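Local coordinates for Emp46p (Saccharomyces cerevisiae, PDB 2A6W), which is a lectin-like protein involved in the secretion of glycoproteins and also in nucleus architecture and gene silencing, at residues W88-N93 with P194-T199; L121-T126 with L148-D153. All coordinates share one frame; numbering follows the deposited sequence.

Contact 1. Residues W88-N93 with P194-T199; sequences WLKQGN and PFRIGT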
# COMPACT_ATOMS: atom_id res chain seq x y z
N TRP A 88 0.71 -2.50 -2.22
CA TRP A 88 1.13 -3.58 -3.11
C TRP A 88 0.67 -4.94 -2.66
O TRP A 88 0.63 -5.26 -1.47
CB TRP A 88 2.65 -3.66 -3.22
CG TRP A 88 3.33 -2.38 -3.63
CD1 TRP A 88 3.81 -1.44 -2.80
CD2 TRP A 88 3.64 -1.96 -4.95
NE1 TRP A 88 4.39 -0.43 -3.52
CE2 TRP A 88 4.30 -0.72 -4.85
CE3 TRP A 88 3.43 -2.49 -6.23
CZ2 TRP A 88 4.74 -0.02 -5.95
CZ3 TRP A 88 3.89 -1.80 -7.31
CH2 TRP A 88 4.51 -0.56 -7.17
N LEU A 89 0.37 -5.76 -3.65
CA LEU A 89 0.09 -7.16 -3.48
C LEU A 89 0.77 -7.78 -4.70
O LEU A 89 0.25 -7.66 -5.80
CB LEU A 89 -1.43 -7.36 -3.52
CG LEU A 89 -2.10 -8.09 -2.38
CD1 LEU A 89 -1.89 -7.36 -1.08
CD2 LEU A 89 -3.57 -8.28 -2.69
N LYS A 90 1.96 -8.36 -4.54
CA LYS A 90 2.68 -8.84 -5.73
C LYS A 90 3.41 -10.18 -5.62
O LYS A 90 4.10 -10.46 -4.63
CB LYS A 90 3.61 -7.76 -6.28
CG LYS A 90 4.79 -7.37 -5.41
CD LYS A 90 5.45 -6.10 -5.98
CE LYS A 90 6.86 -6.35 -6.49
NZ LYS A 90 7.39 -5.11 -7.11
N GLN A 91 3.23 -11.01 -6.65
CA GLN A 91 3.90 -12.31 -6.79
C GLN A 91 5.44 -12.21 -6.87
O GLN A 91 6.00 -11.13 -7.12
CB GLN A 91 3.38 -13.03 -8.02
CG GLN A 91 1.99 -13.56 -7.85
CD GLN A 91 1.43 -14.17 -9.13
OE1 GLN A 91 1.05 -15.35 -9.16
NE2 GLN A 91 1.36 -13.36 -10.18
N GLY A 92 6.09 -13.35 -6.66
CA GLY A 92 7.52 -13.38 -6.38
C GLY A 92 8.41 -13.08 -7.56
O GLY A 92 8.01 -12.37 -8.49
N ASN A 93 9.62 -13.65 -7.53
CA ASN A 93 10.67 -13.32 -8.49
C ASN A 93 11.04 -11.84 -8.38
O ASN A 93 10.71 -11.02 -9.24
CB ASN A 93 10.28 -13.70 -9.92
CG ASN A 93 11.44 -14.30 -10.70
OD1 ASN A 93 12.34 -13.58 -11.15
ND2 ASN A 93 11.43 -15.62 -10.86
N PRO A 194 1.26 -17.71 -3.23
CA PRO A 194 1.77 -16.75 -2.25
C PRO A 194 2.17 -15.41 -2.88
O PRO A 194 2.61 -15.36 -4.03
CB PRO A 194 3.01 -17.45 -1.67
CG PRO A 194 2.87 -18.87 -2.09
CD PRO A 194 2.22 -18.81 -3.44
N PHE A 195 1.99 -14.34 -2.13
CA PHE A 195 2.34 -13.02 -2.61
C PHE A 195 2.89 -12.18 -1.46
O PHE A 195 2.74 -12.52 -0.31
CB PHE A 195 1.13 -12.33 -3.24
CG PHE A 195 -0.10 -12.40 -2.40
CD1 PHE A 195 -0.96 -13.49 -2.49
CD2 PHE A 195 -0.41 -11.38 -1.52
CE1 PHE A 195 -2.09 -13.57 -1.72
CE2 PHE A 195 -1.56 -11.46 -0.75
CZ PHE A 195 -2.40 -12.56 -0.86
N ARG A 196 3.56 -11.10 -1.82
CA ARG A 196 4.17 -10.22 -0.84
C ARG A 196 3.25 -9.03 -0.64
O ARG A 196 2.58 -8.60 -1.57
CB ARG A 196 5.53 -9.76 -1.31
CG ARG A 196 6.48 -10.87 -1.74
CD ARG A 196 7.69 -10.33 -2.48
NE ARG A 196 8.36 -9.27 -1.72
CZ ARG A 196 8.74 -8.08 -2.21
NH1 ARG A 196 8.54 -7.75 -3.48
NH2 ARG A 196 9.35 -7.21 -1.41
N ILE A 197 3.20 -8.53 0.58
CA ILE A 197 2.30 -7.44 0.96
C ILE A 197 3.16 -6.29 1.43
O ILE A 197 4.04 -6.49 2.26
CB ILE A 197 1.41 -7.93 2.11
CG1 ILE A 197 0.57 -9.13 1.65
CG2 ILE A 197 0.55 -6.81 2.69
CD1 ILE A 197 -0.23 -9.76 2.74
N GLY A 198 2.90 -5.07 0.94
CA GLY A 198 3.67 -3.92 1.41
C GLY A 198 3.08 -2.57 1.00
O GLY A 198 2.00 -2.47 0.40
N THR A 199 3.81 -1.53 1.35
CA THR A 199 3.46 -0.17 0.99
C THR A 199 4.76 0.59 0.76
O THR A 199 5.79 0.25 1.34
CB THR A 199 2.61 0.48 2.11
OG1 THR A 199 2.26 1.81 1.73
CG2 THR A 199 3.42 0.66 3.42
O HOH W 1 -0.49 -3.85 0.64

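Contact 2. Residues L121-T126 with L148-D153; sequences LGESVT and LFQYQD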
# COMPACT_ATOMS: atom_id res chain seq x y z
N LEU A 121 -7.53 12.79 -13.17
CA LEU A 121 -8.54 12.70 -12.10
C LEU A 121 -8.35 13.64 -10.91
O LEU A 121 -9.29 13.93 -10.18
CB LEU A 121 -8.55 11.28 -11.53
CG LEU A 121 -8.88 10.10 -12.43
CD1 LEU A 121 -8.56 8.83 -11.68
CD2 LEU A 121 -10.34 10.14 -12.81
N GLY A 122 -7.11 14.07 -10.69
CA GLY A 122 -6.76 14.75 -9.45
C GLY A 122 -6.53 13.75 -8.32
O GLY A 122 -6.21 12.59 -8.59
N GLU A 123 -6.67 14.21 -7.09
CA GLU A 123 -6.48 13.36 -5.90
C GLU A 123 -7.39 12.16 -6.02
O GLU A 123 -8.57 12.35 -6.15
CB GLU A 123 -6.90 14.07 -4.63
CG GLU A 123 -5.75 14.69 -3.90
CD GLU A 123 -6.21 15.57 -2.81
OE1 GLU A 123 -5.97 15.20 -1.66
OE2 GLU A 123 -6.84 16.59 -3.11
N SER A 124 -6.82 10.96 -5.96
CA SER A 124 -7.54 9.74 -6.33
C SER A 124 -6.80 8.50 -5.86
O SER A 124 -5.61 8.56 -5.53
CB SER A 124 -7.65 9.68 -7.87
OG SER A 124 -6.37 9.78 -8.50
N VAL A 125 -7.55 7.40 -5.85
CA VAL A 125 -7.06 6.05 -5.76
C VAL A 125 -7.14 5.46 -7.16
O VAL A 125 -8.18 5.54 -7.80
CB VAL A 125 -7.97 5.21 -4.87
CG1 VAL A 125 -7.48 3.76 -4.85
CG2 VAL A 125 -8.03 5.80 -3.49
N THR A 126 -6.04 4.93 -7.68
CA THR A 126 -6.07 4.25 -8.97
C THR A 126 -5.44 2.90 -8.79
O THR A 126 -4.42 2.76 -8.08
CB THR A 126 -5.35 5.08 -10.08
OG1 THR A 126 -4.08 5.63 -9.62
CG2 THR A 126 -6.21 6.27 -10.43
N LEU A 148 -12.23 8.98 -6.80
CA LEU A 148 -11.70 10.25 -6.35
C LEU A 148 -11.68 10.23 -4.83
O LEU A 148 -12.61 9.71 -4.20
CB LEU A 148 -12.56 11.39 -6.87
CG LEU A 148 -12.86 11.38 -8.38
CD1 LEU A 148 -13.59 12.63 -8.75
CD2 LEU A 148 -11.58 11.23 -9.19
N PHE A 149 -10.60 10.73 -4.24
CA PHE A 149 -10.41 10.59 -2.79
C PHE A 149 -9.41 11.62 -2.30
O PHE A 149 -8.26 11.65 -2.76
CB PHE A 149 -9.94 9.17 -2.44
CG PHE A 149 -9.83 8.96 -0.97
CD1 PHE A 149 -10.98 8.80 -0.21
CD2 PHE A 149 -8.60 9.01 -0.34
CE1 PHE A 149 -10.89 8.63 1.17
CE2 PHE A 149 -8.52 8.86 1.03
CZ PHE A 149 -9.65 8.66 1.76
N GLN A 150 -9.84 12.44 -1.35
CA GLN A 150 -9.03 13.50 -0.79
C GLN A 150 -8.14 12.96 0.34
O GLN A 150 -8.66 12.40 1.29
CB GLN A 150 -9.93 14.60 -0.25
CG GLN A 150 -9.19 15.86 0.13
CD GLN A 150 -10.06 16.92 0.78
OE1 GLN A 150 -11.23 16.70 1.06
NE2 GLN A 150 -9.47 18.08 1.02
N TYR A 151 -6.84 13.13 0.21
CA TYR A 151 -5.87 12.59 1.19
C TYR A 151 -4.79 13.63 1.57
O TYR A 151 -4.24 13.59 2.67
CB TYR A 151 -5.18 11.29 0.68
CG TYR A 151 -4.28 11.52 -0.50
CD1 TYR A 151 -2.95 11.88 -0.32
CD2 TYR A 151 -4.78 11.47 -1.81
CE1 TYR A 151 -2.11 12.13 -1.42
CE2 TYR A 151 -3.95 11.72 -2.92
CZ TYR A 151 -2.64 12.03 -2.73
OH TYR A 151 -1.84 12.32 -3.81
N GLN A 152 -4.45 14.55 0.68
CA GLN A 152 -3.38 15.50 1.00
C GLN A 152 -3.64 16.40 2.22
O GLN A 152 -4.73 16.94 2.41
CB GLN A 152 -3.05 16.41 -0.19
CG GLN A 152 -2.34 15.71 -1.31
CD GLN A 152 -1.73 16.69 -2.30
OE1 GLN A 152 -2.29 17.76 -2.54
NE2 GLN A 152 -0.57 16.35 -2.85
N ASP A 153 -2.59 16.54 3.00
CA ASP A 153 -2.50 17.48 4.11
C ASP A 153 -3.63 17.29 5.14
O ASP A 153 -4.39 18.20 5.44
CB ASP A 153 -2.43 18.91 3.59
CG ASP A 153 -1.85 19.87 4.63
OD1 ASP A 153 -1.04 19.44 5.50
OD2 ASP A 153 -2.19 21.06 4.68

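Contact 1. Residues W88-N93 with P194-T199
Leu89 lies alongside Phe195 and points the same way, its CG 3.8 Å from Phe195 CE2, while its CD1 branch reaches Ile197 CG1 at 4.1 Å. With Phe195 CG set between its backbone N and carbonyl carbon (chi1 48°), the ring is directed beside Leu89. On the reverse face of the sheet, the side chains of Lys90 and Arg196 run side by side; their backbones form an antiparallel hydrogen-bonded pair, joined both ways, Lys90 N to Arg196 O and Arg196 N to Lys90 O. Lys90 CE meets the guanidinium at its edge, 3.7 Å from Arg196 NH1, and Arg196 has a cation-pi partner in Trp55. At Gly198 the bond from Trp88 N to Gly198 O is 2.9 Å, its return weak at 3.3 Å between Gly198 N and Trp88 O; one water donates to both carbonyl oxygens. The Trp88 indole sets its CD1 edge near Thr199 CA and gives NE1 to Ser200 OG. Strands 84-90 and 196-202 are central neighbours in a concanavalin-like sheet, flanked by 111-115 and 51-56, with Leu89 and Ile197 facing strand 66-75 of the second sheet.

Contact 2. Residues L121-T126 with L148-D153
Glu123 reaches across to the loop after strand 145-148 and supplies most of the polar contact. Its OE1 accepts two backbone hydrogen bonds, from Tyr151 N and from Gln152 N, each 2.9 Å long. The two donors arrive differently: Gln152 N approaches OE1 almost in line with its C-O bond, whereas Tyr151 N stands above the carboxylate plane, 39° out of it. The side chain is extended beyond CG (chi2 170°), which carries the carboxylate past Phe149 to these successive amides. A third bond is made by the main chain, where Phe149 N gives a nearly straight N-H to Glu123 O at 3.2 Å. Next to it Ser124 and Leu148 form an antiparallel non-hydrogen-bonded pair, and Ser124 OG turns back onto Gly122 O at 2.8 Å, across the corner at Glu123.

Van der Waals contacts accompany these bonds. The Glu123 CG methylene lies 3.6 Å from Tyr151 CE2. Farther along, Val125 CG2 packs on Phe149 CB at 4.0 Å. Before the corner, Leu121 CB receives the CD2 methyl of Leu148, 3.8 Å away. A separate contact sets a carboxylate oxygen against a ring: Glu123 OE1 stands over one face of Tyr151, offset toward its rim, with carboxylate and ring planes 74° apart.

The second carboxylate oxygen, OE2, forms a salt bridge with Arg78, whose NH2 also bonds Gln152 O. One glutamate therefore ties an irregular loop to the corner leading into strand 124-131 and to an arginine from another loop. Two amide donors and a guanidinium around the carboxylate would be expected to stabilise its negative charge, and bonds at both oxygens should limit rotation of the group.

Overall arrangement
Along the chain from the N terminus, strand 84-90 opens contact 1, pairs on one side with 111-115, and receives strand 196-202 on its other side only much later, closing a loop with 100 residues between the segments. Contact 2 lies wholly within that span: residues 121-126 meet 148-153 after a much shorter excursion through strand 124-131 and back along 145-148. The two loops nest and do not cross. Both contacts reach the same seven-stranded antiparallel sheet, contact 1 joining neighbouring strands in its interior and contact 2 joining the end of edge strand 145-148, and the loop that leads on to strand 158-165 of the other sheet, to strand 124-131. Their centres are 24 Å apart.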